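Long-range contacts in lipase (Penicillium expansum, PDB 3G7N), which hydrolyses triacylglycerols and other acylglycerol lipids, releasing free fatty acids, as a secreted alkaline lipase of the alpha/beta-hydrolase superfamily: residues A[16-21]-A[127-132]; A[10-15]-A[245-250]. One frame throughout, in Å; residues are numbered along the deposited sequence.

Contact 1: A[16-21]-A[127-132]. With SO4 (sulfate ion), chain E.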
loop_
_atom_site.group_PDB
_atom_site.type_symbol
_atom_site.label_atom_id
_atom_site.label_comp_id
_atom_site.label_asym_id
_atom_site.label_seq_id
_atom_site.Cartn_x
_atom_site.Cartn_y
_atom_site.Cartn_z
ATOM N N LYS A 16 10.923 4.409 -1.795
ATOM C CA LYS A 16 12.052 4.341 -0.867
ATOM C C LYS A 16 11.663 3.788 0.507
ATOM O O LYS A 16 12.348 2.954 1.064
ATOM C CB LYS A 16 12.757 5.697 -0.727
ATOM C CG LYS A 16 13.481 6.119 -2.010
ATOM C CD LYS A 16 13.784 7.634 -2.040
ATOM C CE LYS A 16 14.803 8.043 -1.019
ATOM N NZ LYS A 16 15.115 9.496 -1.198
ATOM N N LEU A 17 10.541 4.263 1.048
ATOM C CA LEU A 17 10.048 3.758 2.320
ATOM C C LEU A 17 9.708 2.277 2.233
ATOM O O LEU A 17 9.987 1.507 3.153
ATOM C CB LEU A 17 8.812 4.543 2.763
ATOM C CG LEU A 17 9.048 6.022 3.099
ATOM C CD1 LEU A 17 7.735 6.696 3.410
ATOM C CD2 LEU A 17 10.015 6.194 4.259
ATOM N N SER A 18 9.076 1.895 1.128
ATOM C CA SER A 18 8.738 0.489 0.928
ATOM C C SER A 18 9.994 -0.386 0.866
ATOM O O SER A 18 10.022 -1.471 1.422
ATOM C CB SER A 18 7.942 0.323 -0.353
ATOM O OG SER A 18 6.673 0.959 -0.298
ATOM N N SER A 19 11.036 0.113 0.194
ATOM C CA SER A 19 12.334 -0.586 0.145
ATOM C C SER A 19 12.965 -0.722 1.535
ATOM O O SER A 19 13.438 -1.795 1.931
ATOM C CB SER A 19 13.278 0.167 -0.804
ATOM O OG SER A 19 14.540 -0.494 -0.945
ATOM N N ALA A 20 12.857 0.354 2.323
ATOM C CA ALA A 20 13.362 0.344 3.707
ATOM C C ALA A 20 12.703 -0.757 4.530
ATOM O O ALA A 20 13.326 -1.315 5.439
ATOM C CB ALA A 20 13.158 1.715 4.372
ATOM N N ALA A 21 11.413 -0.993 4.295
ATOM C CA ALA A 21 10.717 -2.036 5.019
ATOM C C ALA A 21 11.308 -3.419 4.708
ATOM O O ALA A 21 11.420 -4.262 5.597
ATOM C CB ALA A 21 9.254 -2.013 4.699
ATOM N N GLU A 127 -0.349 8.534 6.907
ATOM C CA GLU A 127 -0.002 7.910 5.640
ATOM C C GLU A 127 0.257 6.430 5.827
ATOM O O GLU A 127 0.684 5.977 6.895
ATOM C CB GLU A 127 1.196 8.596 4.999
ATOM C CG GLU A 127 2.484 8.457 5.737
ATOM C CD GLU A 127 3.642 9.148 5.020
ATOM O OE1 GLU A 127 3.661 9.137 3.757
ATOM O OE2 GLU A 127 4.589 9.596 5.696
ATOM N N ALA A 128 -0.021 5.667 4.774
ATOM C CA ALA A 128 0.263 4.224 4.750
ATOM C C ALA A 128 0.904 3.908 3.420
ATOM O O ALA A 128 0.557 4.505 2.400
ATOM C CB ALA A 128 -1.024 3.448 4.897
ATOM N N VAL A 129 1.857 2.975 3.426
ATOM C CA VAL A 129 2.610 2.679 2.203
ATOM C C VAL A 129 3.164 1.270 2.272
ATOM O O VAL A 129 3.496 0.768 3.357
ATOM C CB VAL A 129 3.764 3.706 2.037
ATOM C CG1 VAL A 129 4.665 3.727 3.241
ATOM C CG2 VAL A 129 4.555 3.460 0.794
ATOM N N GLY A 130 3.339 0.680 1.089
ATOM C CA GLY A 130 4.030 -0.592 0.998
ATOM C C GLY A 130 4.018 -1.097 -0.418
ATOM O O GLY A 130 3.274 -0.619 -1.257
ATOM N N HIS A 131 4.854 -2.100 -0.661
ATOM C CA HIS A 131 5.058 -2.656 -2.006
ATOM C C HIS A 131 4.646 -4.142 -2.062
ATOM O O HIS A 131 4.888 -4.908 -1.139
ATOM C CB HIS A 131 6.532 -2.499 -2.380
ATOM C CG HIS A 131 6.932 -3.252 -3.620
ATOM N ND1 HIS A 131 7.486 -4.512 -3.563
ATOM C CD2 HIS A 131 6.984 -2.869 -4.914
ATOM C CE1 HIS A 131 7.801 -4.898 -4.789
ATOM N NE2 HIS A 131 7.512 -3.923 -5.622
ATOM N N SER A 132 4.043 -4.528 -3.196
ATOM C CA SER A 132 3.681 -5.923 -3.480
ATOM C C SER A 132 2.623 -6.392 -2.461
ATOM O O SER A 132 1.577 -5.744 -2.354
ATOM C CB SER A 132 4.932 -6.799 -3.561
ATOM O OG SER A 132 4.570 -8.100 -4.028
HETATM S S SO4 E . 18.503 9.562 -0.559
HETATM O O1 SO4 E . 18.927 8.164 -0.555
HETATM O O2 SO4 E . 17.291 9.814 0.232
HETATM O O3 SO4 E . 19.588 10.423 -0.077
HETATM O O4 SO4 E . 18.258 9.958 -1.951
HETATM O O HOH W 1 7.114 -2.752 1.221
#
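In this alpha/beta-hydrolase fold, S18 of helix 8-23 packs against G130 and H131 on strand 125-131, which leads into the nucleophile elbow. The elbow follows the GxSxG pattern, from G130 through the nucleophile S132 to G134. The axes of 16-21 and 127-131 cross at -66° and approach to 7.0 Å. The closest meeting is at G130, where S18 OG lies 3.3 Å from G130 CA. A beta-carbon on G130 would point away from the helix, so the bare backbone is what S18 meets. S18 OG is also 3.5 Å from V129 CG2, and S18 CB lies 3.7 Å from H131 CB. With OG anti to its carbonyl carbon (chi1 -65°), S18 hydrogen-bonds back to A14 O of its own helix. L17 adds a looser apolar touch, its CB 4.3 Å from V129 CG1. One water donates to S18 O at 3.2 Å and accepts from H131 N at 3.0 Å. The H131 ring turns away from S18; ND1 is hydrogen-bonded to Y22 OH, farther along helix 8-23, and NE2 to the backbone O of the catalytic H241. No direct hydrogen bond joins 16-21 to 127-132; between them the contact rests on packing and one water, beside the nucleophile.

Contact 2: A[10-15]-A[245-250]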
loop_
_atom_site.group_PDB
_atom_site.type_symbol
_atom_site.label_atom_id
_atom_site.label_comp_id
_atom_site.label_asym_id
_atom_site.label_seq_id
_atom_site.Cartn_x
_atom_site.Cartn_y
_atom_site.Cartn_z
ATOM N N ASP A 10 6.409 12.189 -4.702
ATOM C CA ASP A 10 5.799 11.514 -3.554
ATOM C C ASP A 10 5.814 9.993 -3.743
ATOM O O ASP A 10 5.938 9.238 -2.789
ATOM C CB ASP A 10 4.381 12.018 -3.265
ATOM C CG ASP A 10 4.365 13.403 -2.645
ATOM O OD1 ASP A 10 5.440 13.867 -2.216
ATOM O OD2 ASP A 10 3.260 13.967 -2.507
ATOM N N LEU A 11 5.661 9.530 -4.974
ATOM C CA LEU A 11 5.629 8.093 -5.224
ATOM C C LEU A 11 7.034 7.506 -5.135
ATOM O O LEU A 11 7.217 6.373 -4.668
ATOM C CB LEU A 11 4.978 7.804 -6.574
ATOM C CG LEU A 11 3.474 8.069 -6.602
ATOM C CD1 LEU A 11 2.975 8.196 -8.038
ATOM C CD2 LEU A 11 2.708 7.003 -5.826
ATOM N N HIS A 12 8.034 8.281 -5.543
ATOM C CA HIS A 12 9.424 7.913 -5.381
ATOM C C HIS A 12 9.783 7.758 -3.894
ATOM O O HIS A 12 10.404 6.789 -3.493
ATOM C CB HIS A 12 10.333 8.954 -6.081
ATOM C CG HIS A 12 11.791 8.651 -5.992
ATOM N ND1 HIS A 12 12.391 7.636 -6.709
ATOM C CD2 HIS A 12 12.799 9.306 -5.364
ATOM C CE1 HIS A 12 13.695 7.663 -6.508
ATOM N NE2 HIS A 12 13.961 8.628 -5.647
ATOM N N ARG A 13 9.325 8.705 -3.073
ATOM C CA ARG A 13 9.480 8.586 -1.624
ATOM C C ARG A 13 8.785 7.329 -1.092
ATOM O O ARG A 13 9.347 6.616 -0.284
ATOM C CB ARG A 13 8.980 9.839 -0.897
ATOM C CG ARG A 13 8.974 9.677 0.621
ATOM C CD ARG A 13 8.556 10.972 1.328
ATOM N NE ARG A 13 8.365 10.790 2.765
ATOM C CZ ARG A 13 7.223 10.414 3.330
ATOM N NH1 ARG A 13 6.158 10.137 2.597
ATOM N NH2 ARG A 13 7.167 10.300 4.654
ATOM N N ALA A 14 7.568 7.086 -1.551
ATOM C CA ALA A 14 6.833 5.909 -1.121
ATOM C C ALA A 14 7.628 4.638 -1.444
ATOM O O ALA A 14 7.638 3.693 -0.661
ATOM C CB ALA A 14 5.475 5.871 -1.780
ATOM N N ALA A 15 8.262 4.610 -2.611
ATOM C CA ALA A 15 9.048 3.449 -3.012
ATOM C C ALA A 15 10.290 3.284 -2.170
ATOM O O ALA A 15 10.658 2.168 -1.821
ATOM C CB ALA A 15 9.389 3.537 -4.486
ATOM N N PHE A 245 8.749 3.370 -9.345
ATOM C CA PHE A 245 9.147 4.787 -9.405
ATOM C C PHE A 245 10.637 4.981 -9.213
ATOM O O PHE A 245 11.072 5.881 -8.493
ATOM C CB PHE A 245 8.295 5.643 -8.468
ATOM C CG PHE A 245 6.849 5.604 -8.811
ATOM C CD1 PHE A 245 6.342 6.392 -9.840
ATOM C CD2 PHE A 245 6.073 4.565 -8.321
ATOM C CE1 PHE A 245 5.053 6.152 -10.349
ATOM C CE2 PHE A 245 4.819 4.333 -8.803
ATOM C CZ PHE A 245 4.320 5.076 -9.858
ATOM N N GLY A 246 11.414 4.169 -9.910
ATOM C CA GLY A 246 12.852 4.380 -9.992
ATOM C C GLY A 246 13.637 3.708 -8.875
ATOM O O GLY A 246 14.859 3.808 -8.830
ATOM N N VAL A 247 12.947 2.986 -7.992
ATOM C CA VAL A 247 13.599 2.321 -6.861
ATOM C C VAL A 247 13.476 0.811 -6.998
ATOM O O VAL A 247 12.359 0.277 -7.032
ATOM C CB VAL A 247 12.935 2.742 -5.533
ATOM C CG1 VAL A 247 13.601 2.025 -4.365
ATOM C CG2 VAL A 247 12.961 4.278 -5.370
ATOM N N VAL A 248 14.603 0.111 -7.030
ATOM C CA VAL A 248 14.599 -1.343 -6.968
ATOM C C VAL A 248 14.592 -1.759 -5.506
ATOM O O VAL A 248 15.398 -1.283 -4.703
ATOM C CB VAL A 248 15.850 -1.929 -7.671
ATOM C CG1 VAL A 248 15.969 -3.427 -7.453
ATOM C CG2 VAL A 248 15.854 -1.556 -9.166
ATOM N N MET A 249 13.575 -2.511 -5.109
ATOM C CA MET A 249 13.429 -2.883 -3.712
ATOM C C MET A 249 14.702 -3.498 -3.165
ATOM O O MET A 249 15.331 -4.330 -3.835
ATOM C CB MET A 249 12.240 -3.827 -3.517
ATOM C CG MET A 249 10.891 -3.195 -3.844
ATOM S SD MET A 249 10.498 -1.748 -2.826
ATOM C CE MET A 249 10.211 -0.496 -4.064
ATOM N N LEU A 250 15.030 -3.133 -1.924
ATOM C CA LEU A 250 16.239 -3.527 -1.214
ATOM C C LEU A 250 17.489 -2.728 -1.544
ATOM O O LEU A 250 18.485 -2.843 -0.818
ATOM C CB LEU A 250 16.511 -5.030 -1.307
ATOM C CG LEU A 250 15.637 -5.909 -0.434
ATOM C CD1 LEU A 250 15.802 -7.374 -0.855
ATOM C CD2 LEU A 250 15.988 -5.725 1.032
#
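F245 and H12 make the polar part of this contact. H12 ND1 donates to F245 O at 2.8 Å, and the bond is almost straight, 175° at the hydrogen. The carbonyl oxygen sits at the edge of the imidazole, in the ring plane, and the N-H meets it nearly head-on, with a C=O...N angle of 171°. CG of H12 is anti to the backbone N (chi1 -179°), and from there ND1 is turned to the F245 carbonyl. The ring of F8 meets the H12 ring as well. An alanine here would probably leave F245 O without this donor and open a gap beside V247 CG2.

The aromatic contact is a CH-pi interaction. L11 CB lies over one face of the F245 ring, 3.7 Å from its centroid and offset toward the rim. L11 CD1 reaches the outer part of the ring, 3.7 Å from F245 CE1. Y208 and S210 of strand 206-210 touch L11 and F245 respectively.

These residues join helix 8-23, near the start of the chain, to the turn and short strand 247-248 near its end. Strand 247-248 pairs with 243-244 in a two-stranded antiparallel sheet. G246 sits in the turn with backbone angles at which a beta-carbon would run into the carbonyl O of F245.

The remaining contacts are van der Waals packing. V247 CG2 lies 3.6 Å from H12 CE1, and the two side chains cross at about a right angle. The same methyl is 3.8 Å from A15 CB. M249 bends at its second and third side-chain torsions. Its CE makes an apolar contact with A15 CB at 4.1 Å. M249 CE also lies beside the carbonyl oxygen A15 O, at 3.5 Å.

In the fold
Both contacts use helix 8-23, at successive turns. Contact 1 packs the helix on the central sheet, near the centre of the molecule and next to the nucleophile. Contact 2 ties it to the segment 245-250, farther out. The touching residues of contact 1 are all buried; contact 2 is largely buried too, but H12 is partly exposed. Contact 1 relies on close packing and a bridging water. Contact 2 has a direct side-chain hydrogen bond and an aromatic contact, and buries more surface. The two are linked by a salt bridge between R13 and E127 and a probable hydrogen bond from L250 N to S19 OG. Along the chain, contact 1 is nested within the loop closed by contact 2.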